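Local coordinates for protein Myo-inositol 2-dehydrogenase (Lactobacillus plantarum WCFS1, PDB 3CEA) that probably oxidises myo-inositol at its second carbon, using the NAD held by its Rossmann-fold domain as hydride acceptor, at residues 81-84 / 85-88; 301-304 / 305-308; 321-324 / 325-329; 332-335 / 336-340. All coordinates share one frame; numbering follows the deposited sequence.

Contact 1. Residues 81-84 / 85-88. With NAD (nicotinamide-adenine-dinucleotide), chain E.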
loop_
_atom_site.group_PDB
_atom_site.type_symbol
_atom_site.label_atom_id
_atom_site.label_comp_id
_atom_site.label_asym_id
_atom_site.label_seq_id
_atom_site.Cartn_x
_atom_site.Cartn_y
_atom_site.Cartn_z
ATOM N N THR A 81 -30.141 1.097 23.197
ATOM C CA THR A 81 -29.712 0.064 24.149
ATOM C C THR A 81 -30.542 -0.065 25.444
ATOM O O THR A 81 -30.834 -1.189 25.862
ATOM C CB THR A 81 -28.205 0.206 24.483
ATOM O OG1 THR A 81 -27.456 0.261 23.265
ATOM C CG2 THR A 81 -27.710 -0.968 25.310
ATOM N N PRO A 82 -30.914 1.065 26.092
ATOM C CA PRO A 82 -31.709 0.936 27.321
ATOM C C PRO A 82 -33.024 0.163 27.158
ATOM O O PRO A 82 -33.491 -0.455 28.117
ATOM C CB PRO A 82 -31.994 2.393 27.708
ATOM C CG PRO A 82 -30.880 3.160 27.110
ATOM C CD PRO A 82 -30.624 2.482 25.796
ATOM N N PHE A 83 -33.598 0.194 25.956
ATOM C CA PHE A 83 -34.889 -0.447 25.685
ATOM C C PHE A 83 -34.775 -1.922 25.291
ATOM O O PHE A 83 -35.782 -2.619 25.193
ATOM C CB PHE A 83 -35.656 0.327 24.610
ATOM C CG PHE A 83 -36.021 1.725 25.012
ATOM C CD1 PHE A 83 -37.134 1.965 25.814
ATOM C CD2 PHE A 83 -35.255 2.807 24.585
ATOM C CE1 PHE A 83 -37.479 3.262 26.191
ATOM C CE2 PHE A 83 -35.592 4.110 24.954
ATOM C CZ PHE A 83 -36.708 4.337 25.760
ATOM N N HIS A 84 -33.547 -2.386 25.074
ATOM C CA HIS A 84 -33.282 -3.761 24.648
ATOM C C HIS A 84 -33.821 -4.844 25.596
ATOM O O HIS A 84 -34.501 -5.758 25.136
ATOM C CB HIS A 84 -31.781 -3.971 24.399
ATOM C CG HIS A 84 -31.270 -3.326 23.150
ATOM N ND1 HIS A 84 -30.003 -3.559 22.662
ATOM C CD2 HIS A 84 -31.856 -2.471 22.278
ATOM C CE1 HIS A 84 -29.824 -2.866 21.553
ATOM N NE2 HIS A 84 -30.935 -2.199 21.297
ATOM N N PRO A 85 -33.517 -4.755 26.913
ATOM C CA PRO A 85 -33.991 -5.793 27.835
ATOM C C PRO A 85 -35.516 -5.902 27.904
ATOM O O PRO A 85 -36.057 -7.004 27.790
ATOM C CB PRO A 85 -33.427 -5.344 29.190
ATOM C CG PRO A 85 -32.281 -4.467 28.853
ATOM C CD PRO A 85 -32.724 -3.738 27.629
ATOM N N GLU A 86 -36.195 -4.769 28.077
ATOM C CA GLU A 86 -37.652 -4.749 28.201
ATOM C C GLU A 86 -38.373 -5.157 26.915
ATOM O O GLU A 86 -39.460 -5.738 26.968
ATOM C CB GLU A 86 -38.154 -3.386 28.702
ATOM C CG GLU A 86 -37.695 -2.178 27.884
ATOM C CD GLU A 86 -38.354 -0.881 28.324
ATOM O OE1 GLU A 86 -39.605 -0.822 28.369
ATOM O OE2 GLU A 86 -37.616 0.086 28.615
HETATM N N MSE A 87 -37.767 -4.851 25.769
HETATM C CA MSE A 87 -38.327 -5.239 24.476
HETATM C C MSE A 87 -38.130 -6.725 24.214
HETATM O O MSE A 87 -39.029 -7.388 23.693
HETATM C CB MSE A 87 -37.718 -4.418 23.339
HETATM C CG MSE A 87 -38.270 -3.011 23.241
HETATM SE SE MSE A 87 -37.325 -1.924 21.946
HETATM C CE MSE A 87 -38.379 -0.290 22.122
ATOM N N THR A 88 -36.956 -7.237 24.583
ATOM C CA THR A 88 -36.642 -8.656 24.434
ATOM C C THR A 88 -37.553 -9.514 25.310
ATOM O O THR A 88 -38.147 -10.475 24.826
ATOM C CB THR A 88 -35.156 -8.948 24.735
ATOM O OG1 THR A 88 -34.335 -8.154 23.873
ATOM C CG2 THR A 88 -34.826 -10.419 24.509
HETATM P PA NAD E . -30.759 5.661 16.259
HETATM O O1A NAD E . -30.177 6.164 14.994
HETATM O O2A NAD E . -30.891 6.735 17.269
HETATM O O5B NAD E . -32.175 4.962 15.946
HETATM C C5B NAD E . -33.047 4.589 16.994
HETATM C C4B NAD E . -34.433 4.285 16.429
HETATM O O4B NAD E . -35.234 3.629 17.397
HETATM C C3B NAD E . -35.174 5.546 16.018
HETATM O O3B NAD E . -35.719 5.325 14.741
HETATM C C2B NAD E . -36.278 5.704 17.046
HETATM O O2B NAD E . -37.466 6.220 16.489
HETATM C C1B NAD E . -36.477 4.286 17.558
HETATM N N9A NAD E . -36.896 4.271 18.972
HETATM C C8A NAD E . -36.276 4.897 20.026
HETATM N N7A NAD E . -36.967 4.632 21.159
HETATM C C5A NAD E . -38.022 3.850 20.842
HETATM C C6A NAD E . -39.040 3.299 21.612
HETATM N N6A NAD E . -38.939 3.312 22.937
HETATM N N1A NAD E . -40.008 2.520 21.001
HETATM C C2A NAD E . -39.963 2.292 19.635
HETATM N N3A NAD E . -38.947 2.845 18.875
HETATM C C4A NAD E . -37.992 3.612 19.469
HETATM O O3 NAD E . -29.858 4.465 16.854
HETATM P PN NAD E . -29.037 3.461 15.898
HETATM O O1N NAD E . -29.874 3.104 14.727
HETATM O O2N NAD E . -27.690 4.038 15.715
HETATM O O5D NAD E . -28.831 2.144 16.797
HETATM C C5D NAD E . -29.873 1.515 17.504
HETATM C C4D NAD E . -29.285 0.304 18.221
HETATM O O4D NAD E . -28.399 -0.390 17.360
HETATM C C3D NAD E . -28.499 0.705 19.461
HETATM O O3D NAD E . -28.921 -0.087 20.547
HETATM C C2D NAD E . -27.052 0.415 19.111
HETATM O O2D NAD E . -26.339 -0.109 20.205
HETATM C C1D NAD E . -27.140 -0.596 17.975
HETATM N N1N NAD E . -26.039 -0.429 17.006
HETATM C C2N NAD E . -25.291 -1.526 16.659
HETATM C C3N NAD E . -24.238 -1.406 15.747
HETATM C C7N NAD E . -23.525 -2.622 15.227
HETATM O O7N NAD E . -22.235 -2.460 14.685
HETATM N N7N NAD E . -24.115 -3.820 15.287
HETATM C C4N NAD E . -23.951 -0.161 15.192
HETATM C C5N NAD E . -24.714 0.948 15.550
HETATM C C6N NAD E . -25.759 0.801 16.461
#
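Phe-83 and selenomethionine Met-87 meet one turn apart where a loop of the NAD-binding Rossmann fold, leaving strand 74-77, winds into helix 84-93. The Phe-83 CB lies 3.7 Å from the Met-87 CE, and both side chains then turn to the adenine of the cofactor. The amino nitrogen N6A of NAD sits over the centre of one face of the Phe-83 ring, while the extended Met-87 chain (chi2 173°) brings its CE to 3.4 Å from N1A of NAD; a flat ring and a flexible methionine-type side chain suit the adenine, whose N6A and N1A they meet. Further along the cofactor, Thr-81 OG1 is hydrogen-bonded to O3D of NAD at 3.1 Å. The His-84 NE2 is 3.0 Å from the same O3D, which lies oblique to the ring, but this imidazole is fixed by bonds from NE2 to the Ala-79 carbonyl and from ND1 to that of Pro-103. The tightly packed side faces the sheet, where Thr-88 packs against Ile-77, Val-98 and Cys-100, and also against helix 108-119. The looser, partly exposed side holds Pro-82, Phe-83 and Glu-86. There the Glu-86 CG is wedged between backbone N and carbonyl carbon (chi1 54°), which sets the carboxylate alongside the phenyl ring, with OE2 3.4 Å from the Phe-83 CD1. Threonine suits the buried turn because its hydroxyl can be spent on the backbone: Thr-88 OG1 donates to the His-84 O at 2.7 Å from above the carbonyl plane, while the Thr-88 N reaches the same oxygen from the opposite face.

Contact 2. Residues 301-304 / 305-308; sequences EVQD and FVNN
Gln-303 slants across Asn-307 one helical turn further on, their amide planes only 28° apart. With CG opposite the backbone N (chi1 -174°) and a bend at chi2 (70°), the glutamine leans forward along the helix, and its NE2 gives a weak hydrogen bond to the Asn-307 OD1 at 3.4 Å. Its stronger polar partner is Gln-32, whose backbone N donates to OE1. A long, flexible amide suits this partly exposed position, serving helix and neighbouring loop at once. Asp-304 and Asn-308 merely approach each other, the Asp-304 OD2 standing 3.6 Å from the Asn-308 ND2 with the two flat groups steeply inclined; OD2 is hydrogen-bonded to Tyr-134 OH, and ND2 to Gln-127 OE1. Valine and phenylalanine fill the flank toward the sheet and helix 20-29 with the loop after it. Val-306 rests its CG2 3.3 Å from the Val-302 O, and the Phe-305 CB lies 3.4 Å from that oxygen. The Phe-305 ring leads away from the preceding turn to meet Phe-99 edge-to-face and Phe-76 at a steep angle, while Val-302 packs on His-23 and Leu-27. Regular i to i+4 backbone bonds, such as Asn-307 N to Gln-303 O at 2.9 Å, hold the spacing. Helix 295-311, with apolar contacts to the sheet and polar bonds to its other neighbours, follows most of the strands of the mixed sheet and returns to pack against the parallel sheet of the Rossmann fold.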
loop_
_atom_site.group_PDB
_atom_site.type_symbol
_atom_site.label_atom_id
_atom_site.label_comp_id
_atom_site.label_asym_id
_atom_site.label_seq_id
_atom_site.Cartn_x
_atom_site.Cartn_y
_atom_site.Cartn_z
ATOM N N GLU A 301 -25.507 -11.968 8.612
ATOM C CA GLU A 301 -25.913 -12.307 9.985
ATOM C C GLU A 301 -27.428 -12.407 10.145
ATOM O O GLU A 301 -27.922 -13.284 10.858
ATOM C CB GLU A 301 -25.336 -11.323 11.013
ATOM C CG GLU A 301 -25.980 -9.945 11.023
ATOM C CD GLU A 301 -25.712 -9.167 12.293
ATOM O OE1 GLU A 301 -25.210 -9.756 13.276
ATOM O OE2 GLU A 301 -26.016 -7.957 12.308
ATOM N N VAL A 302 -28.154 -11.503 9.488
ATOM C CA VAL A 302 -29.614 -11.499 9.531
ATOM C C VAL A 302 -30.157 -12.712 8.779
ATOM O O VAL A 302 -31.122 -13.340 9.219
ATOM C CB VAL A 302 -30.204 -10.168 8.994
ATOM C CG1 VAL A 302 -31.708 -10.279 8.763
ATOM C CG2 VAL A 302 -29.907 -9.035 9.966
ATOM N N GLN A 303 -29.516 -13.046 7.660
ATOM C CA GLN A 303 -29.838 -14.255 6.912
ATOM C C GLN A 303 -29.600 -15.501 7.767
ATOM O O GLN A 303 -30.404 -16.433 7.744
ATOM C CB GLN A 303 -29.023 -14.332 5.617
ATOM C CG GLN A 303 -29.408 -15.495 4.699
ATOM C CD GLN A 303 -30.775 -15.313 4.065
ATOM O OE1 GLN A 303 -30.974 -14.424 3.236
ATOM N NE2 GLN A 303 -31.724 -16.159 4.453
ATOM N N ASP A 304 -28.500 -15.503 8.520
ATOM C CA ASP A 304 -28.176 -16.607 9.423
ATOM C C ASP A 304 -29.247 -16.769 10.503
ATOM O O ASP A 304 -29.638 -17.892 10.829
ATOM C CB ASP A 304 -26.794 -16.409 10.055
ATOM C CG ASP A 304 -26.376 -17.580 10.939
ATOM O OD1 ASP A 304 -26.399 -18.739 10.463
ATOM O OD2 ASP A 304 -26.015 -17.338 12.111
ATOM N N PHE A 305 -29.720 -15.643 11.040
ATOM C CA PHE A 305 -30.805 -15.632 12.022
ATOM C C PHE A 305 -32.093 -16.217 11.447
ATOM O O PHE A 305 -32.742 -17.044 12.088
ATOM C CB PHE A 305 -31.052 -14.208 12.543
ATOM C CG PHE A 305 -32.320 -14.059 13.342
ATOM C CD1 PHE A 305 -32.377 -14.474 14.668
ATOM C CD2 PHE A 305 -33.457 -13.496 12.767
ATOM C CE1 PHE A 305 -33.546 -14.337 15.410
ATOM C CE2 PHE A 305 -34.633 -13.353 13.500
ATOM C CZ PHE A 305 -34.677 -13.774 14.825
ATOM N N VAL A 306 -32.456 -15.773 10.244
ATOM C CA VAL A 306 -33.651 -16.258 9.552
ATOM C C VAL A 306 -33.559 -17.767 9.316
ATOM O O VAL A 306 -34.519 -18.497 9.579
ATOM C CB VAL A 306 -33.901 -15.480 8.228
ATOM C CG1 VAL A 306 -34.959 -16.166 7.370
ATOM C CG2 VAL A 306 -34.319 -14.048 8.528
ATOM N N ASN A 307 -32.399 -18.224 8.840
ATOM C CA ASN A 307 -32.124 -19.653 8.677
ATOM C C ASN A 307 -32.218 -20.398 10.007
ATOM O O ASN A 307 -32.771 -21.498 10.072
ATOM C CB ASN A 307 -30.740 -19.877 8.057
ATOM C CG ASN A 307 -30.622 -19.318 6.644
ATOM O OD1 ASN A 307 -31.595 -19.282 5.888
ATOM N ND2 ASN A 307 -29.416 -18.883 6.283
ATOM N N ASN A 308 -31.677 -19.785 11.060
ATOM C CA ASN A 308 -31.700 -20.359 12.404
ATOM C C ASN A 308 -33.113 -20.583 12.933
ATOM O O ASN A 308 -33.391 -21.623 13.532
ATOM C CB ASN A 308 -30.889 -19.499 13.382
ATOM C CG ASN A 308 -29.388 -19.712 13.251
ATOM O OD1 ASN A 308 -28.931 -20.592 12.519
ATOM N ND2 ASN A 308 -28.613 -18.898 13.961
#

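Contact 3. Residues 321-324 / 325-329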
loop_
_atom_site.group_PDB
_atom_site.type_symbol
_atom_site.label_atom_id
_atom_site.label_comp_id
_atom_site.label_asym_id
_atom_site.label_seq_id
_atom_site.Cartn_x
_atom_site.Cartn_y
_atom_site.Cartn_z
ATOM N N ASP A 321 -21.885 -14.769 25.863
ATOM C CA ASP A 321 -20.892 -13.999 25.113
ATOM C C ASP A 321 -21.186 -12.499 25.154
ATOM O O ASP A 321 -20.266 -11.681 25.225
ATOM C CB ASP A 321 -20.822 -14.480 23.660
ATOM C CG ASP A 321 -20.147 -15.833 23.521
ATOM O OD1 ASP A 321 -19.086 -16.043 24.145
ATOM O OD2 ASP A 321 -20.670 -16.685 22.773
ATOM N N GLY A 322 -22.470 -12.152 25.109
ATOM C CA GLY A 322 -22.908 -10.760 25.159
ATOM C C GLY A 322 -22.754 -10.140 26.535
ATOM O O GLY A 322 -22.393 -8.966 26.654
ATOM N N ILE A 323 -23.032 -10.932 27.571
ATOM C CA ILE A 323 -22.916 -10.478 28.959
ATOM C C ILE A 323 -21.456 -10.180 29.303
ATOM O O ILE A 323 -21.141 -9.093 29.794
ATOM C CB ILE A 323 -23.531 -11.496 29.961
ATOM C CG1 ILE A 323 -25.051 -11.582 29.773
ATOM C CG2 ILE A 323 -23.210 -11.105 31.400
ATOM C CD1 ILE A 323 -25.713 -12.748 30.481
ATOM N N LYS A 324 -20.576 -11.138 29.016
ATOM C CA LYS A 324 -19.141 -10.987 29.260
ATOM C C LYS A 324 -18.543 -9.770 28.543
ATOM O O LYS A 324 -17.830 -8.974 29.157
ATOM C CB LYS A 324 -18.392 -12.265 28.876
ATOM C CG LYS A 324 -18.660 -13.433 29.813
ATOM C CD LYS A 324 -18.000 -14.704 29.323
ATOM C CE LYS A 324 -18.071 -15.802 30.373
ATOM N NZ LYS A 324 -17.368 -17.031 29.913
ATOM N N ALA A 325 -18.853 -9.624 27.256
ATOM C CA ALA A 325 -18.381 -8.486 26.464
ATOM C C ALA A 325 -18.827 -7.155 27.067
ATOM O O ALA A 325 -18.059 -6.192 27.110
ATOM C CB ALA A 325 -18.852 -8.607 25.018
ATOM N N LEU A 326 -20.073 -7.117 27.535
ATOM C CA LEU A 326 -20.631 -5.937 28.185
ATOM C C LEU A 326 -19.957 -5.669 29.534
ATOM O O LEU A 326 -19.737 -4.513 29.903
ATOM C CB LEU A 326 -22.144 -6.103 28.358
ATOM C CG LEU A 326 -22.980 -4.949 28.916
ATOM C CD1 LEU A 326 -22.972 -3.761 27.966
ATOM C CD2 LEU A 326 -24.403 -5.418 29.190
ATOM N N LYS A 327 -19.633 -6.742 30.256
ATOM C CA LYS A 327 -18.968 -6.640 31.556
ATOM C C LYS A 327 -17.546 -6.101 31.431
ATOM O O LYS A 327 -17.138 -5.232 32.207
ATOM C CB LYS A 327 -18.959 -7.991 32.278
ATOM C CG LYS A 327 -20.295 -8.389 32.878
ATOM C CD LYS A 327 -20.161 -9.603 33.784
ATOM C CE LYS A 327 -21.473 -9.904 34.485
ATOM N NZ LYS A 327 -21.317 -10.938 35.543
ATOM N N ILE A 328 -16.805 -6.623 30.454
ATOM C CA ILE A 328 -15.435 -6.184 30.171
ATOM C C ILE A 328 -15.414 -4.718 29.717
ATOM O O ILE A 328 -14.542 -3.948 30.126
ATOM C CB ILE A 328 -14.747 -7.095 29.118
ATOM C CG1 ILE A 328 -14.699 -8.546 29.615
ATOM C CG2 ILE A 328 -13.331 -6.602 28.811
ATOM C CD1 ILE A 328 -14.707 -9.592 28.507
ATOM N N ALA A 329 -16.385 -4.344 28.887
ATOM C CA ALA A 329 -16.535 -2.969 28.426
ATOM C C ALA A 329 -16.772 -2.008 29.590
ATOM O O ALA A 329 -16.095 -0.985 29.705
ATOM C CB ALA A 329 -17.666 -2.874 27.415
#
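Lys-327 N donates to the Ile-323 O at 2.8 Å, and Ile-328 N to the Lys-324 O at 2.9 Å. The bonds earlier in the turn are longer, with Ala-325 N 3.2 Å from the Asp-321 O. The Asp-321 carboxylate looks the other way: OD1 makes a salt bridge to Arg-195 and OD2 accepts from the backbone N of Thr-318, just ahead of the helix, where its charge would be expected to interact favourably with the start of the helix. Lys-324 has long, weak ion pairs with Asp-320 and Asp-201. The side-chain contact proper joins Ile-323 and Lys-327, which run side by side in the same direction. The branch of Ile-323 set opposite the backbone N, CG2, touches the Lys-327 CE at 3.7 Å, so the methylenes of a lysine cover a hydrophobic edge while its ammonium group passes beyond. Ile-328 folds its CD1 back to 3.2 Å from the Lys-324 O. Outward from the axis, small residues allow close approach: Ala-325 and Ala-329 lie against Ile-188 and Ile-191 of helix 182-198, whereas Ile-323 and Leu-326 press on Val-111 of helix 108-119. Helix 319-338 is thus a bridging helix between the Rossmann domain and the C-terminal domain of this oxidoreductase family.

Contact 4. Residues 332-335 / 336-340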
loop_
_atom_site.group_PDB
_atom_site.type_symbol
_atom_site.label_atom_id
_atom_site.label_comp_id
_atom_site.label_asym_id
_atom_site.label_seq_id
_atom_site.Cartn_x
_atom_site.Cartn_y
_atom_site.Cartn_z
ATOM N N CYS A 332 -13.728 -1.339 31.654
ATOM C CA CYS A 332 -12.803 -0.378 31.059
ATOM C C CYS A 332 -13.256 1.048 31.349
ATOM O O CYS A 332 -12.433 1.923 31.625
ATOM C CB CYS A 332 -12.691 -0.591 29.551
ATOM S SG CYS A 332 -12.028 -2.197 29.052
ATOM N N GLN A 333 -14.570 1.265 31.286
ATOM C CA GLN A 333 -15.172 2.562 31.582
ATOM C C GLN A 333 -14.999 2.923 33.053
ATOM O O GLN A 333 -14.712 4.074 33.382
ATOM C CB GLN A 333 -16.656 2.571 31.197
ATOM C CG GLN A 333 -17.306 3.952 31.227
ATOM C CD GLN A 333 -16.731 4.901 30.184
ATOM O OE1 GLN A 333 -16.776 4.630 28.981
ATOM N NE2 GLN A 333 -16.190 6.027 30.645
ATOM N N GLN A 334 -15.172 1.931 33.926
ATOM C CA GLN A 334 -14.986 2.111 35.361
ATOM C C GLN A 334 -13.538 2.464 35.686
ATOM O O GLN A 334 -13.286 3.357 36.492
ATOM C CB GLN A 334 -15.401 0.849 36.120
ATOM C CG GLN A 334 -15.474 1.025 37.636
ATOM C CD GLN A 334 -15.627 -0.292 38.380
ATOM O OE1 GLN A 334 -15.855 -1.342 37.775
ATOM N NE2 GLN A 334 -15.503 -0.240 39.703
ATOM N N SER A 335 -12.602 1.762 35.046
ATOM C CA SER A 335 -11.166 1.989 35.231
ATOM C C SER A 335 -10.767 3.436 34.948
ATOM O O SER A 335 -9.961 4.019 35.672
ATOM C CB SER A 335 -10.363 1.034 34.344
ATOM O OG SER A 335 -8.972 1.261 34.472
ATOM N N ALA A 336 -11.350 3.996 33.892
ATOM C CA ALA A 336 -11.102 5.371 33.476
ATOM C C ALA A 336 -11.718 6.383 34.438
ATOM O O ALA A 336 -11.097 7.398 34.757
ATOM C CB ALA A 336 -11.627 5.587 32.070
ATOM N N ASN A 337 -12.935 6.098 34.898
ATOM C CA ASN A 337 -13.651 6.984 35.812
ATOM C C ASN A 337 -13.069 7.008 37.221
ATOM O O ASN A 337 -13.065 8.054 37.871
ATOM C CB ASN A 337 -15.140 6.624 35.864
ATOM C CG ASN A 337 -15.844 6.832 34.529
ATOM O OD1 ASN A 337 -15.240 7.275 33.546
ATOM N ND2 ASN A 337 -17.130 6.505 34.488
ATOM N N ILE A 338 -12.583 5.859 37.688
ATOM C CA ILE A 338 -12.004 5.760 39.034
ATOM C C ILE A 338 -10.488 5.992 39.067
ATOM O O ILE A 338 -9.900 6.131 40.141
ATOM C CB ILE A 338 -12.372 4.426 39.755
ATOM C CG1 ILE A 338 -11.687 3.219 39.094
ATOM C CG2 ILE A 338 -13.895 4.265 39.850
ATOM C CD1 ILE A 338 -11.760 1.936 39.914
ATOM N N GLY A 339 -9.867 6.038 37.890
ATOM C CA GLY A 339 -8.427 6.256 37.778
ATOM C C GLY A 339 -7.611 5.162 38.437
ATOM O O GLY A 339 -6.546 5.422 38.995
ATOM N N LYS A 340 -8.126 3.938 38.377
ATOM C CA LYS A 340 -7.474 2.776 38.967
ATOM C C LYS A 340 -7.563 1.590 38.025
ATOM O O LYS A 340 -8.399 1.555 37.118
ATOM C CB LYS A 340 -8.138 2.385 40.293
ATOM C CG LYS A 340 -7.983 3.372 41.432
ATOM C CD LYS A 340 -9.043 3.110 42.493
ATOM C CE LYS A 340 -8.968 4.118 43.625
ATOM N NZ LYS A 340 -10.143 3.998 44.530
#
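Ser-335 meets Lys-340 through two hydrogen bonds that close the end of helix 319-338. The Ser-335 OG, opposite its backbone N at chi1 178°, points along the chain to donate to the Lys-340 O at 2.7 Å. In return the Lys-340 N gives a longer bond, 3.3 Å, to the Ser-335 O, lying in the plane of that carbonyl. The buried hydroxyl is well satisfied, for OG also accepts from the backbone N of Gly-207 on strand 202-210; serine suits the spot because it is small and can both give and take. Gln-334 is exposed: its chain is extended, and its CG brushes the Ile-338 CG2 at 4.2 Å, while its backbone O receives Ile-338 N at 2.9 Å. A polar end with an aliphatic stem fits an exposed site. Ala-336, whose methyl lies 3.7 Å from the Gln-333 O, packs beside Thr-209 of strand 202-210, where a small residue fits. Beside it, Gln-333 bends at chi2 (65°) and its NE2 donates to the Asn-337 OD1 at 3.3 Å, with the acceptor in the glutamine amide plane although the two amides are inclined by 52°. After Ile-338 the chain turns at Gly-339, whose positive phi is easily adopted without a side chain. With this glycine and the six-to-one backbone bond from Lys-340 N to Ser-335 O, the helix end resembles a Schellman motif, which here leads into strand 342-343 at the edge of the mixed sheet.

Contacts 1 and 2 are mainly buried, contact 3 is half so, and contact 4 lies farthest out, with several exposed residues. Contact 1 alone touches the cofactor, and its chemistry mixes ligand contacts with a helix start. Contact 2 lies on helix 295-311, far along the chain, yet packs against the same parallel sheet, using aromatic rings inward, and amides and a carboxylate bonded to neighbouring parts. Contacts 3 and 4 share helix 319-338, their centres about 16 Å apart: the first is mid-helix and chiefly aliphatic between two domains, the second a polar helix end beside the mixed sheet. Contacts 2 and 4 fall on opposite sides of the chain's centre.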